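Local coordinates for capsular polysaccharide biosynthesis protein (Burkholderia pseudomallei, PDB 4BQN), which binds coenzyme A and probably acts as an acetyltransferase in the biosynthesis of capsular polysaccharide, at residues Y65-E70 against K176-S181; N91-Q96 against M215-Y220. The protein carries 1 engineered substitution. One frame throughout, in Å; residues are numbered along the deposited sequence.

Contact 1 (Y65-E70 against K176-S181). With COA (coenzyme A), chain C.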
loop_
_atom_site.group_PDB
_atom_site.type_symbol
_atom_site.label_atom_id
_atom_site.label_comp_id
_atom_site.label_asym_id
_atom_site.label_seq_id
_atom_site.Cartn_x
_atom_site.Cartn_y
_atom_site.Cartn_z
ATOM N N TYR A 65 -14.836 -4.624 0.825
ATOM C CA TYR A 65 -14.262 -3.914 -0.303
ATOM C C TYR A 65 -13.468 -2.711 0.152
ATOM O O TYR A 65 -13.726 -2.141 1.220
ATOM C CB TYR A 65 -15.374 -3.474 -1.285
ATOM C CG TYR A 65 -16.250 -2.389 -0.718
ATOM C CD1 TYR A 65 -17.328 -2.696 0.127
ATOM C CD2 TYR A 65 -15.963 -1.050 -0.965
ATOM C CE1 TYR A 65 -18.101 -1.692 0.695
ATOM C CE2 TYR A 65 -16.731 -0.036 -0.402
ATOM C CZ TYR A 65 -17.786 -0.369 0.430
ATOM O OH TYR A 65 -18.538 0.639 0.976
ATOM N N GLN A 66 -12.523 -2.301 -0.678
ATOM C CA GLN A 66 -11.826 -1.050 -0.451
ATOM C C GLN A 66 -12.415 0.019 -1.350
ATOM O O GLN A 66 -12.875 -0.284 -2.460
ATOM C CB GLN A 66 -10.338 -1.222 -0.737
ATOM C CG GLN A 66 -9.702 -2.254 0.184
ATOM C CD GLN A 66 -8.215 -2.406 -0.018
ATOM O OE1 GLN A 66 -7.758 -2.676 -1.126
ATOM N NE2 GLN A 66 -7.444 -2.252 1.058
ATOM N N PRO A 67 -12.408 1.280 -0.899
ATOM C CA PRO A 67 -12.910 2.352 -1.761
ATOM C C PRO A 67 -12.161 2.460 -3.103
ATOM O O PRO A 67 -10.932 2.439 -3.131
ATOM C CB PRO A 67 -12.663 3.605 -0.914
ATOM C CG PRO A 67 -12.781 3.127 0.502
ATOM C CD PRO A 67 -12.065 1.785 0.444
ATOM N N VAL A 68 -12.912 2.548 -4.199
ATOM C CA VAL A 68 -12.326 2.725 -5.536
ATOM C C VAL A 68 -13.186 3.728 -6.281
ATOM O O VAL A 68 -14.372 3.492 -6.514
ATOM C CB VAL A 68 -12.261 1.404 -6.355
ATOM C CG1 VAL A 68 -11.650 1.667 -7.731
ATOM C CG2 VAL A 68 -11.468 0.328 -5.628
ATOM N N SER A 69 -12.574 4.837 -6.682
ATOM C CA SER A 69 -13.280 5.922 -7.340
ATOM C C SER A 69 -13.742 5.543 -8.743
ATOM O O SER A 69 -13.169 4.654 -9.379
ATOM C CB SER A 69 -12.377 7.163 -7.454
ATOM O OG SER A 69 -11.358 6.937 -8.423
ATOM N N GLU A 70 -14.740 6.268 -9.235
ATOM C CA GLU A 70 -15.175 6.136 -10.626
ATOM C C GLU A 70 -14.091 6.610 -11.596
ATOM O O GLU A 70 -13.958 6.065 -12.697
ATOM C CB GLU A 70 -16.485 6.892 -10.867
ATOM C CG GLU A 70 -16.881 6.975 -12.336
ATOM C CD GLU A 70 -18.350 7.289 -12.559
ATOM O OE1 GLU A 70 -19.196 6.897 -11.717
ATOM O OE2 GLU A 70 -18.655 7.914 -13.599
ATOM N N LYS A 176 -19.254 7.615 1.913
ATOM C CA LYS A 176 -19.472 6.673 3.010
ATOM C C LYS A 176 -18.205 6.498 3.845
ATOM O O LYS A 176 -17.166 6.123 3.300
ATOM C CB LYS A 176 -19.909 5.316 2.458
ATOM C CG LYS A 176 -20.100 4.278 3.545
ATOM C CD LYS A 176 -20.273 2.880 2.973
ATOM C CE LYS A 176 -20.006 1.854 4.063
ATOM N NZ LYS A 176 -20.066 0.447 3.577
ATOM N N GLN A 177 -18.299 6.741 5.156
ATOM C CA GLN A 177 -17.159 6.573 6.061
ATOM C C GLN A 177 -16.630 5.143 5.975
ATOM O O GLN A 177 -17.402 4.201 5.916
ATOM C CB GLN A 177 -17.581 6.905 7.498
ATOM C CG GLN A 177 -16.455 6.916 8.525
ATOM C CD GLN A 177 -16.916 7.449 9.871
ATOM O OE1 GLN A 177 -17.039 8.661 10.065
ATOM N NE2 GLN A 177 -17.172 6.546 10.808
ATOM N N ILE A 178 -15.301 4.987 5.959
ATOM C CA ILE A 178 -14.703 3.654 5.910
ATOM C C ILE A 178 -15.093 2.870 7.169
ATOM O O ILE A 178 -14.962 3.373 8.285
ATOM C CB ILE A 178 -13.170 3.712 5.741
ATOM C CG1 ILE A 178 -12.828 4.345 4.394
ATOM C CG2 ILE A 178 -12.577 2.320 5.875
ATOM C CD1 ILE A 178 -11.341 4.440 4.086
ATOM N N ASP A 179 -15.611 1.654 6.996
ATOM C CA ASP A 179 -16.047 0.853 8.137
ATOM C C ASP A 179 -14.910 0.321 9.009
ATOM O O ASP A 179 -15.033 0.321 10.236
ATOM C CB ASP A 179 -16.930 -0.322 7.693
ATOM C CG ASP A 179 -18.258 0.123 7.104
ATOM O OD1 ASP A 179 -18.993 0.862 7.793
ATOM O OD2 ASP A 179 -18.561 -0.269 5.956
ATOM N N ILE A 180 -13.818 -0.125 8.385
ATOM C CA ILE A 180 -12.809 -0.931 9.072
ATOM C C ILE A 180 -11.434 -0.342 8.771
ATOM O O ILE A 180 -11.027 -0.305 7.612
ATOM C CB ILE A 180 -12.875 -2.401 8.605
ATOM C CG1 ILE A 180 -14.247 -3.026 8.933
ATOM C CG2 ILE A 180 -11.769 -3.220 9.250
ATOM C CD1 ILE A 180 -14.646 -4.156 8.001
ATOM N N SER A 181 -10.735 0.128 9.809
ATOM C CA SER A 181 -9.422 0.772 9.665
ATOM C C SER A 181 -8.447 0.394 10.777
ATOM O O SER A 181 -8.852 -0.084 11.842
ATOM C CB SER A 181 -9.563 2.292 9.649
ATOM O OG SER A 181 -10.358 2.738 8.570
HETATM N N1A COA C . -1.224 8.709 1.194
HETATM C C2A COA C . -0.741 9.184 0.019
HETATM N N3A COA C . -1.178 8.744 -1.174
HETATM C C4A COA C . -2.163 7.818 -1.221
HETATM C C5A COA C . -2.733 7.275 0.006
HETATM C C6A COA C . -2.200 7.782 1.264
HETATM N N6A COA C . -2.677 7.314 2.436
HETATM N N7A COA C . -3.683 6.371 -0.330
HETATM C C8A COA C . -3.727 6.349 -1.685
HETATM N N9A COA C . -2.805 7.190 -2.206
HETATM C C1B COA C . -2.553 7.505 -3.617
HETATM C C2B COA C . -2.741 6.354 -4.590
HETATM O O2B COA C . -1.540 5.588 -4.696
HETATM C C3B COA C . -3.080 7.132 -5.852
HETATM O O3B COA C . -1.843 7.673 -6.354
HETATM P P3B COA C . -1.717 8.322 -7.820
HETATM O O7A COA C . -0.236 8.573 -7.959
HETATM O O8A COA C . -2.229 7.253 -8.748
HETATM O O9A COA C . -2.561 9.574 -7.806
HETATM C C4B COA C . -3.934 8.286 -5.329
HETATM O O4B COA C . -3.568 8.453 -3.959
HETATM C C5B COA C . -5.441 8.053 -5.442
HETATM O O5B COA C . -5.730 6.835 -4.766
HETATM P P1A COA C . -6.952 6.694 -3.762
HETATM O O1A COA C . -6.827 5.333 -3.145
HETATM O O2A COA C . -7.021 7.872 -2.836
HETATM O O3A COA C . -8.279 6.775 -4.650
HETATM P P2A COA C . -8.874 5.948 -5.899
HETATM O O4A COA C . -8.916 6.889 -7.076
HETATM O O5A COA C . -10.176 5.376 -5.411
HETATM O O6A COA C . -7.838 4.784 -6.226
HETATM C CBP COA C . -6.541 2.771 -6.096
HETATM C CCP COA C . -7.777 3.500 -5.574
HETATM C CDP COA C . -6.417 1.403 -5.436
HETATM C CEP COA C . -6.734 2.528 -7.583
HETATM C CAP COA C . -5.306 3.664 -5.806
HETATM O OAP COA C . -5.048 3.696 -4.401
HETATM C C9P COA C . -4.005 3.328 -6.519
HETATM O O9P COA C . -3.796 3.741 -7.652
HETATM N N8P COA C . -3.078 2.630 -5.853
HETATM C C7P COA C . -1.776 2.319 -6.430
HETATM C C6P COA C . -1.783 1.222 -7.479
HETATM C C5P COA C . -2.273 -0.045 -6.833
HETATM O O5P COA C . -3.459 -0.336 -6.825
HETATM N N4P COA C . -1.335 -0.797 -6.287
HETATM C C3P COA C . -1.649 -2.033 -5.628
HETATM C C2P COA C . -1.143 -1.992 -4.205
HETATM S S1P COA C . -2.028 -3.189 -3.287
#

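Contact 2 (N91-Q96 against M215-Y220)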
loop_
_atom_site.group_PDB
_atom_site.type_symbol
_atom_site.label_atom_id
_atom_site.label_comp_id
_atom_site.label_asym_id
_atom_site.label_seq_id
_atom_site.Cartn_x
_atom_site.Cartn_y
_atom_site.Cartn_z
ATOM N N ASN A 91 -24.573 -7.501 3.290
ATOM C CA ASN A 91 -23.792 -6.539 4.060
ATOM C C ASN A 91 -22.538 -6.146 3.277
ATOM O O ASN A 91 -21.749 -7.025 2.925
ATOM C CB ASN A 91 -23.396 -7.192 5.393
ATOM C CG ASN A 91 -22.764 -6.225 6.378
ATOM O OD1 ASN A 91 -22.893 -5.004 6.259
ATOM N ND2 ASN A 91 -22.087 -6.779 7.380
ATOM N N ALA A 92 -22.361 -4.849 3.024
ATOM C CA ALA A 92 -21.166 -4.331 2.361
ATOM C C ALA A 92 -20.359 -3.527 3.386
ATOM O O ALA A 92 -20.844 -2.539 3.945
ATOM C CB ALA A 92 -21.545 -3.469 1.164
ATOM N N LEU A 93 -19.139 -3.982 3.663
ATOM C CA LEU A 93 -18.267 -3.325 4.641
ATOM C C LEU A 93 -17.014 -2.837 3.959
ATOM O O LEU A 93 -16.296 -3.613 3.294
ATOM C CB LEU A 93 -17.894 -4.286 5.772
ATOM C CG LEU A 93 -18.996 -4.641 6.771
ATOM C CD1 LEU A 93 -18.523 -5.769 7.676
ATOM C CD2 LEU A 93 -19.395 -3.425 7.597
ATOM N N SER A 94 -16.761 -1.539 4.082
ATOM C CA SER A 94 -15.538 -0.982 3.516
ATOM C C SER A 94 -14.339 -1.148 4.438
ATOM O O SER A 94 -14.432 -1.022 5.675
ATOM C CB SER A 94 -15.731 0.472 3.106
ATOM O OG SER A 94 -16.244 1.223 4.194
ATOM N N VAL A 95 -13.215 -1.432 3.792
ATOM C CA VAL A 95 -11.937 -1.671 4.441
ATOM C C VAL A 95 -10.935 -0.640 3.944
ATOM O O VAL A 95 -10.815 -0.404 2.729
ATOM C CB VAL A 95 -11.409 -3.082 4.092
ATOM C CG1 VAL A 95 -10.069 -3.342 4.776
ATOM C CG2 VAL A 95 -12.431 -4.129 4.494
ATOM N N GLN A 96 -10.206 -0.063 4.891
ATOM C CA GLN A 96 -9.179 0.908 4.620
ATOM C C GLN A 96 -8.207 0.432 3.533
ATOM O O GLN A 96 -7.785 -0.733 3.533
ATOM C CB GLN A 96 -8.402 1.146 5.912
ATOM C CG GLN A 96 -7.228 2.106 5.806
ATOM C CD GLN A 96 -6.708 2.441 7.184
ATOM O OE1 GLN A 96 -6.380 1.546 7.959
ATOM N NE2 GLN A 96 -6.660 3.742 7.513
ATOM N N MET A 215 -12.991 -9.237 11.276
ATOM C CA MET A 215 -13.732 -10.226 12.062
ATOM C C MET A 215 -14.494 -9.581 13.202
ATOM O O MET A 215 -15.620 -9.993 13.487
ATOM C CB MET A 215 -12.816 -11.337 12.568
ATOM C CG MET A 215 -12.336 -12.268 11.448
ATOM S SD MET A 215 -11.458 -13.738 12.007
ATOM C CE MET A 215 -12.754 -14.523 12.982
ATOM N N LEU A 216 -13.909 -8.569 13.846
ATOM C CA LEU A 216 -14.632 -7.878 14.924
ATOM C C LEU A 216 -15.866 -7.189 14.371
ATOM O O LEU A 216 -16.917 -7.223 14.998
ATOM C CB LEU A 216 -13.732 -6.860 15.628
ATOM C CG LEU A 216 -12.549 -7.477 16.371
ATOM C CD1 LEU A 216 -11.560 -6.416 16.830
ATOM C CD2 LEU A 216 -13.001 -8.311 17.568
ATOM N N ALA A 217 -15.741 -6.597 13.182
ATOM C CA ALA A 217 -16.872 -5.901 12.543
ATOM C C ALA A 217 -18.004 -6.868 12.213
ATOM O O ALA A 217 -19.175 -6.486 12.209
ATOM C CB ALA A 217 -16.403 -5.189 11.281
ATOM N N LEU A 218 -17.644 -8.119 11.932
ATOM C CA LEU A 218 -18.616 -9.172 11.655
ATOM C C LEU A 218 -19.248 -9.793 12.903
ATOM O O LEU A 218 -20.177 -10.597 12.790
ATOM C CB LEU A 218 -17.963 -10.258 10.803
ATOM C CG LEU A 218 -17.577 -9.814 9.392
ATOM C CD1 LEU A 218 -16.770 -10.924 8.743
ATOM C CD2 LEU A 218 -18.813 -9.489 8.561
ATOM N N GLY A 219 -18.760 -9.421 14.089
ATOM C CA GLY A 219 -19.337 -9.905 15.342
ATOM C C GLY A 219 -18.609 -11.043 16.012
ATOM O O GLY A 219 -19.091 -11.565 17.013
ATOM N N TYR A 220 -17.445 -11.438 15.491
ATOM C CA TYR A 220 -16.611 -12.415 16.193
ATOM C C TYR A 220 -15.985 -11.774 17.428
ATOM O O TYR A 220 -15.809 -10.560 17.465
ATOM C CB TYR A 220 -15.509 -12.962 15.274
ATOM C CG TYR A 220 -16.052 -13.782 14.126
ATOM C CD1 TYR A 220 -16.406 -15.119 14.313
ATOM C CD2 TYR A 220 -16.217 -13.228 12.856
ATOM C CE1 TYR A 220 -16.929 -15.873 13.277
ATOM C CE2 TYR A 220 -16.725 -13.981 11.807
ATOM C CZ TYR A 220 -17.079 -15.299 12.026
ATOM O OH TYR A 220 -17.585 -16.047 10.988
#

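Contact 1 (Y65-E70 against K176-S181)
Two loop segments pass each other at Tyr65-Glu70 and Lys176-Ser181 without a backbone hydrogen bond between them, Pro67 and Ile178 having the nearest CA atoms at 8.0 Å, so the contact is made by side chains reaching across. Lys176, with CG anti to its backbone N (chi1 178°) and the rest of the chain extended, runs out to the end of the Tyr65 ring, where NZ donates a hydrogen bond of 3.0 Å to Tyr65 OH. The ammonium lies at the ring edge near its plane, so it serves the phenol oxygen and does not sit over the aromatic face. The same NZ forms a 2.9 Å salt bridge with Asp179 OD2, entering on the syn side and 17° out of the carboxylate plane; Lys176 thus bridges Asp179 of its own loop and the phenol of Tyr65. Tyr65 OH is also hydrogen-bonded to Asp173, and Asp179 OD2 takes a second hydrogen bond from Ser94 N, so the buried tyrosine is tied into a polar network that reaches the surface at Lys176 and Asp179. Nearer the cofactor the contact turns apolar: Pro67 CG rests 4.1 Å from Ile178 CG1, the two side chains crossing at about a right angle. Beyond Pro67 the chain reaches coenzyme A. Ser69 N donates to O5A at 2.8 Å with an N-H...O angle of 150°, and Ser69 OG donates to O4A at 2.8 Å, so backbone and side chain grip two oxygens of one phosphate. Asn172, which touches Pro67 and Ser69, also binds the cofactor. Ser69 is the N-cap of helix 70-73; residues 66-69, following parallel strand 62-65, form a phosphate-binding loop in the coenzyme A pocket, with 176-181 packed beside it.

Contact 2 (N91-Q96 against M215-Y220)
Leu93 and Leu218 meet through one methyl each, CD1 of Leu93 lying 3.8 Å from CD2 of Leu218, with the two side chains slanting across one another. They arrive differently: Leu93 sets out from its backbone toward the helix end, whereas Leu218 does not start out toward the strand and only its branched end comes close. Leu93 CD1 also touches Ala217 CB at 4.2 Å, so this single methyl faces both residues. The strand 91-94 is an outermost strand of the four-stranded parallel sheet, and helix 204-217 packs its C-terminal end against one side of it, as in an alpha/beta layered fold. Asn91 contributes at the margin in one of its two conformers, its amide ND2 standing 4.4 Å from Leu218 CD2, a loose van der Waals approach. The C-terminal turn is closed by a Schellman motif: Gly219, with phi at 100°, turns the chain, while Tyr220 N and Gly219 N bond back to Met215 O and Leu216 O. Leu218 additionally packs on Leu62 of the adjoining strand and on Phe29 of helix 27-32.

From the N terminus, strand 62-65 leads into 65-70 of contact 1, and after helices 70-73 and 79-83 the chain forms strand 91-94, the first half of contact 2. Only then does 176-181 return to close the 105-residue loop of contact 1, and 215-220, at the end of helix 204-217, closes that of contact 2. The two loops therefore cross. Their centres lie 12 Å apart, and they are joined directly: Tyr65 and Val95 probably share a backbone hydrogen bond, as do Ile180 and Gln96. Contact 1 ties the loop after strand 62-65 to the loop before helix 183-189; contact 2 packs the edge strand against the C-terminal end of helix 204-217, away from the coenzyme A pocket.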